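Local atomic coordinates of dihydroorotase (Saccharomyces cerevisiae S288C, PDB entry 6L0A), a protein that catalyses the zinc-dependent interconversion of N-carbamoyl-L-aspartate and (S)-dihydroorotate, the third step of de novo pyrimidine biosynthesis. Residues V17-M22 / L51-E56. Numbering follows the deposited sequence.
Sequences VREGAM and LDRVIE. With LMR ((2S)-2-hydroxybutanedioic acid), chain M.
The loop that follows strand 11-15, at the active-site mouth of this amidohydrolase barrel, meets helix 51-64 through a surface salt bridge between Glu19 and Arg53. Glu19 OE1 lies 3.4 Å from Arg53 NH2, at the edge of the guanidinium and near its plane; the N-H points almost straight at the oxygen (165°), but the bond is long and weak. Carboxylate and guanidinium planes are turned 56° apart, which fits a one-pronged contact better than a paired one. The backbones stay well apart (11.7 Å between the nearest CA atoms, of Glu19 and Glu56), a gap that suits two long charged side chains; Glu19 runs extended beyond CG. The stronger partner of Arg53 NH2 is Pro46 O, and Glu19 is its weaker, second one. In this TIM-barrel fold such loops carry the substrate pocket, and Arg18 turns into it while its neighbour faces helix 51-64. The Arg18 guanidinium takes one malate carboxylate in a two-pronged grip, Arg18 NH1 to O4B at 2.7 Å and Arg18 NH2 to O4A at 2.9 Å. A leucine in place of Arg18 could donate neither bond, and would probably leave this carboxylate less firmly held and short of a positive partner. Arg18 NE is held by Pro261 O, which probably helps fix the rotation of the guanidinium.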
ATOM      1  N   VAL C  17       9.164   7.105  21.752  1.00 15.36           N
ATOM      2  CA  VAL C  17      10.403   7.879  21.797  1.00 19.12           C
ATOM      3  C   VAL C  17      11.647   7.010  21.709  1.00 17.56           C
ATOM      4  O   VAL C  17      12.760   7.544  21.767  1.00 18.32           O
ATOM      5  CB  VAL C  17      10.487   8.787  23.045  1.00 15.03           C
ATOM      6  CG1 VAL C  17       9.436   9.901  22.986  1.00 13.31           C
ATOM      7  CG2 VAL C  17      10.367   7.962  24.315  1.00 16.19           C
ATOM      8  N   ARG C  18      11.504   5.694  21.569  1.00 16.64           N
ATOM      9  CA  ARG C  18      12.641   4.800  21.279  1.00 17.17           C
ATOM     10  C   ARG C  18      13.667   4.888  22.421  1.00 20.08           C
ATOM     11  O   ARG C  18      13.308   5.109  23.588  1.00 16.84           O
ATOM     12  CB  ARG C  18      13.227   5.111  19.899  1.00 16.90           C
ATOM     13  CG  ARG C  18      12.212   5.329  18.782  1.00 18.99           C
ATOM     14  CD  ARG C  18      11.419   4.069  18.494  1.00 17.53           C
ATOM     15  NE  ARG C  18      10.715   4.201  17.217  1.00 18.30           N
ATOM     16  CZ  ARG C  18       9.656   3.478  16.870  1.00 17.90           C
ATOM     17  NH1 ARG C  18       9.165   2.556  17.700  1.00 14.27           N
ATOM     18  NH2 ARG C  18       9.083   3.687  15.690  1.00 14.95           N
ATOM     19  N   GLU C  19      14.952   4.694  22.091  1.00 20.59           N
ATOM     20  CA  GLU C  19      16.040   4.706  23.065  1.00 19.85           C
ATOM     21  C   GLU C  19      17.254   5.403  22.450  1.00 22.44           C
ATOM     22  O   GLU C  19      17.220   5.856  21.301  1.00 19.82           O
ATOM     23  CB  GLU C  19      16.383   3.284  23.523  1.00 23.52           C
ATOM     24  CG  GLU C  19      15.346   2.652  24.454  1.00 26.45           C
ATOM     25  CD  GLU C  19      15.869   1.420  25.180  1.00 35.63           C
ATOM     26  OE1 GLU C  19      15.771   0.299  24.622  1.00 32.42           O
ATOM     27  OE2 GLU C  19      16.379   1.572  26.315  1.00 33.89           O
ATOM     28  N   GLY C  20      18.328   5.518  23.236  1.00 21.36           N
ATOM     29  CA  GLY C  20      19.594   6.024  22.708  1.00 21.36           C
ATOM     30  C   GLY C  20      19.491   7.381  22.035  1.00 22.02           C
ATOM     31  O   GLY C  20      18.764   8.277  22.478  1.00 22.02           O
ATOM     32  N   ALA C  21      20.234   7.535  20.935  1.00 25.51           N
ATOM     33  CA  ALA C  21      20.300   8.826  20.254  1.00 21.04           C
ATOM     34  C   ALA C  21      18.949   9.241  19.693  1.00 21.20           C
ATOM     35  O   ALA C  21      18.607  10.430  19.699  1.00 20.67           O
ATOM     36  CB  ALA C  21      21.341   8.785  19.130  1.00 24.97           C
ATOM     37  N   MET C  22      18.172   8.284  19.175  1.00 21.60           N
ATOM     38  CA  MET C  22      16.850   8.630  18.668  1.00 20.06           C
ATOM     39  C   MET C  22      16.001   9.240  19.775  1.00 16.54           C
ATOM     40  O   MET C  22      15.307  10.238  19.556  1.00 17.61           O
ATOM     41  CB  MET C  22      16.169   7.394  18.076  1.00 23.67           C
ATOM     42  CG  MET C  22      14.771   7.671  17.532  1.00 18.30           C
ATOM     43  SD  MET C  22      14.809   8.796  16.130  1.00 21.40           S
ATOM     44  CE  MET C  22      15.097   7.633  14.770  1.00 20.26           C
ATOM     45  N   LEU C  51       9.764  -4.065  36.290  1.00 21.06           N
ATOM     46  CA  LEU C  51       9.619  -2.860  37.092  1.00 21.41           C
ATOM     47  C   LEU C  51      10.833  -1.950  36.963  1.00 20.21           C
ATOM     48  O   LEU C  51      10.697  -0.739  36.765  1.00 21.91           O
ATOM     49  CB  LEU C  51       9.401  -3.257  38.550  1.00 28.31           C
ATOM     50  CG  LEU C  51       8.845  -2.191  39.488  1.00 34.75           C
ATOM     51  CD1 LEU C  51       7.654  -1.510  38.863  1.00 29.34           C
ATOM     52  CD2 LEU C  51       8.465  -2.827  40.807  1.00 32.95           C
ATOM     53  N   ASP C  52      12.036  -2.508  37.110  1.00 24.44           N
ATOM     54  CA  ASP C  52      13.221  -1.658  37.107  1.00 25.47           C
ATOM     55  C   ASP C  52      13.420  -0.984  35.752  1.00 25.37           C
ATOM     56  O   ASP C  52      13.833   0.179  35.690  1.00 22.17           O
ATOM     57  CB  ASP C  52      14.453  -2.473  37.506  1.00 29.05           C
ATOM     58  CG  ASP C  52      14.427  -2.879  38.976  1.00 37.39           C
ATOM     59  OD1 ASP C  52      13.745  -2.197  39.773  1.00 39.77           O
ATOM     60  OD2 ASP C  52      15.082  -3.882  39.336  1.00 48.63           O
ATOM     61  N   ARG C  53      13.099  -1.690  34.661  1.00 24.08           N
ATOM     62  CA  ARG C  53      13.258  -1.125  33.322  1.00 20.81           C
ATOM     63  C   ARG C  53      12.330   0.069  33.102  1.00 17.12           C
ATOM     64  O   ARG C  53      12.750   1.091  32.549  1.00 18.49           O
ATOM     65  CB  ARG C  53      12.995  -2.212  32.281  1.00 24.34           C
ATOM     66  CG  ARG C  53      13.297  -1.848  30.836  1.00 30.40           C
ATOM     67  CD  ARG C  53      13.770  -3.104  30.089  1.00 39.94           C
ATOM     68  NE  ARG C  53      13.691  -3.003  28.628  1.00 30.88           N
ATOM     69  CZ  ARG C  53      14.455  -2.184  27.918  1.00 28.49           C
ATOM     70  NH1 ARG C  53      15.335  -1.401  28.534  1.00 38.57           N
ATOM     71  NH2 ARG C  53      14.344  -2.137  26.602  1.00 24.10           N
ATOM     72  N   VAL C  54      11.067  -0.038  33.524  1.00 18.24           N
ATOM     73  CA  VAL C  54      10.135   1.060  33.287  1.00 20.84           C
ATOM     74  C   VAL C  54      10.459   2.248  34.178  1.00 18.52           C
ATOM     75  O   VAL C  54      10.246   3.401  33.781  1.00 17.44           O
ATOM     76  CB  VAL C  54       8.679   0.592  33.468  1.00 18.14           C
ATOM     77  CG1 VAL C  54       8.314   0.457  34.941  1.00 19.72           C
ATOM     78  CG2 VAL C  54       7.714   1.561  32.753  1.00 16.25           C
ATOM     79  N   ILE C  55      10.979   2.003  35.387  1.00 19.69           N
ATOM     80  CA  ILE C  55      11.372   3.105  36.259  1.00 20.21           C
ATOM     81  C   ILE C  55      12.574   3.837  35.678  1.00 19.82           C
ATOM     82  O   ILE C  55      12.585   5.070  35.594  1.00 23.16           O
ATOM     83  CB  ILE C  55      11.658   2.590  37.682  1.00 21.27           C
ATOM     84  CG1 ILE C  55      10.357   2.209  38.381  1.00 24.01           C
ATOM     85  CG2 ILE C  55      12.402   3.665  38.500  1.00 28.32           C
ATOM     86  CD1 ILE C  55      10.567   1.437  39.670  1.00 28.90           C
ATOM     87  N   GLU C  56      13.604   3.091  35.256  1.00 20.83           N
ATOM     88  CA  GLU C  56      14.789   3.738  34.703  1.00 23.85           C
ATOM     89  C   GLU C  56      14.489   4.410  33.366  1.00 22.92           C
ATOM     90  O   GLU C  56      15.057   5.466  33.070  1.00 20.08           O
ATOM     91  CB  GLU C  56      15.934   2.730  34.566  1.00 23.96           C
ATOM     92  CG  GLU C  56      16.512   2.275  35.909  1.00 33.09           C
ATOM     93  CD  GLU C  56      17.115   3.427  36.725  1.00 44.72           C
ATOM     94  OE1 GLU C  56      16.614   3.699  37.843  1.00 41.97           O
ATOM     95  OE2 GLU C  56      18.089   4.052  36.252  1.00 41.38           O
TER
HETATM   96  C1  LMR M 403       2.735   0.932  15.564  1.00 29.84           C
HETATM   97  O1A LMR M 403       2.106   1.653  16.385  1.00 25.15           O
HETATM   98  O1B LMR M 403       2.082   0.038  14.988  1.00 19.55           O
HETATM   99  C2  LMR M 403       4.243   1.104  15.265  1.00 23.39           C
HETATM  100  O2  LMR M 403       4.572   1.452  13.934  1.00 22.49           O
HETATM  101  C3  LMR M 403       4.788   2.275  16.012  1.00 30.64           C
HETATM  102  C4  LMR M 403       6.250   1.896  16.057  1.00 17.56           C
HETATM  103  O4A LMR M 403       6.986   1.866  15.010  1.00 14.00           O
HETATM  104  O4B LMR M 403       6.644   1.605  17.194  1.00 17.06           O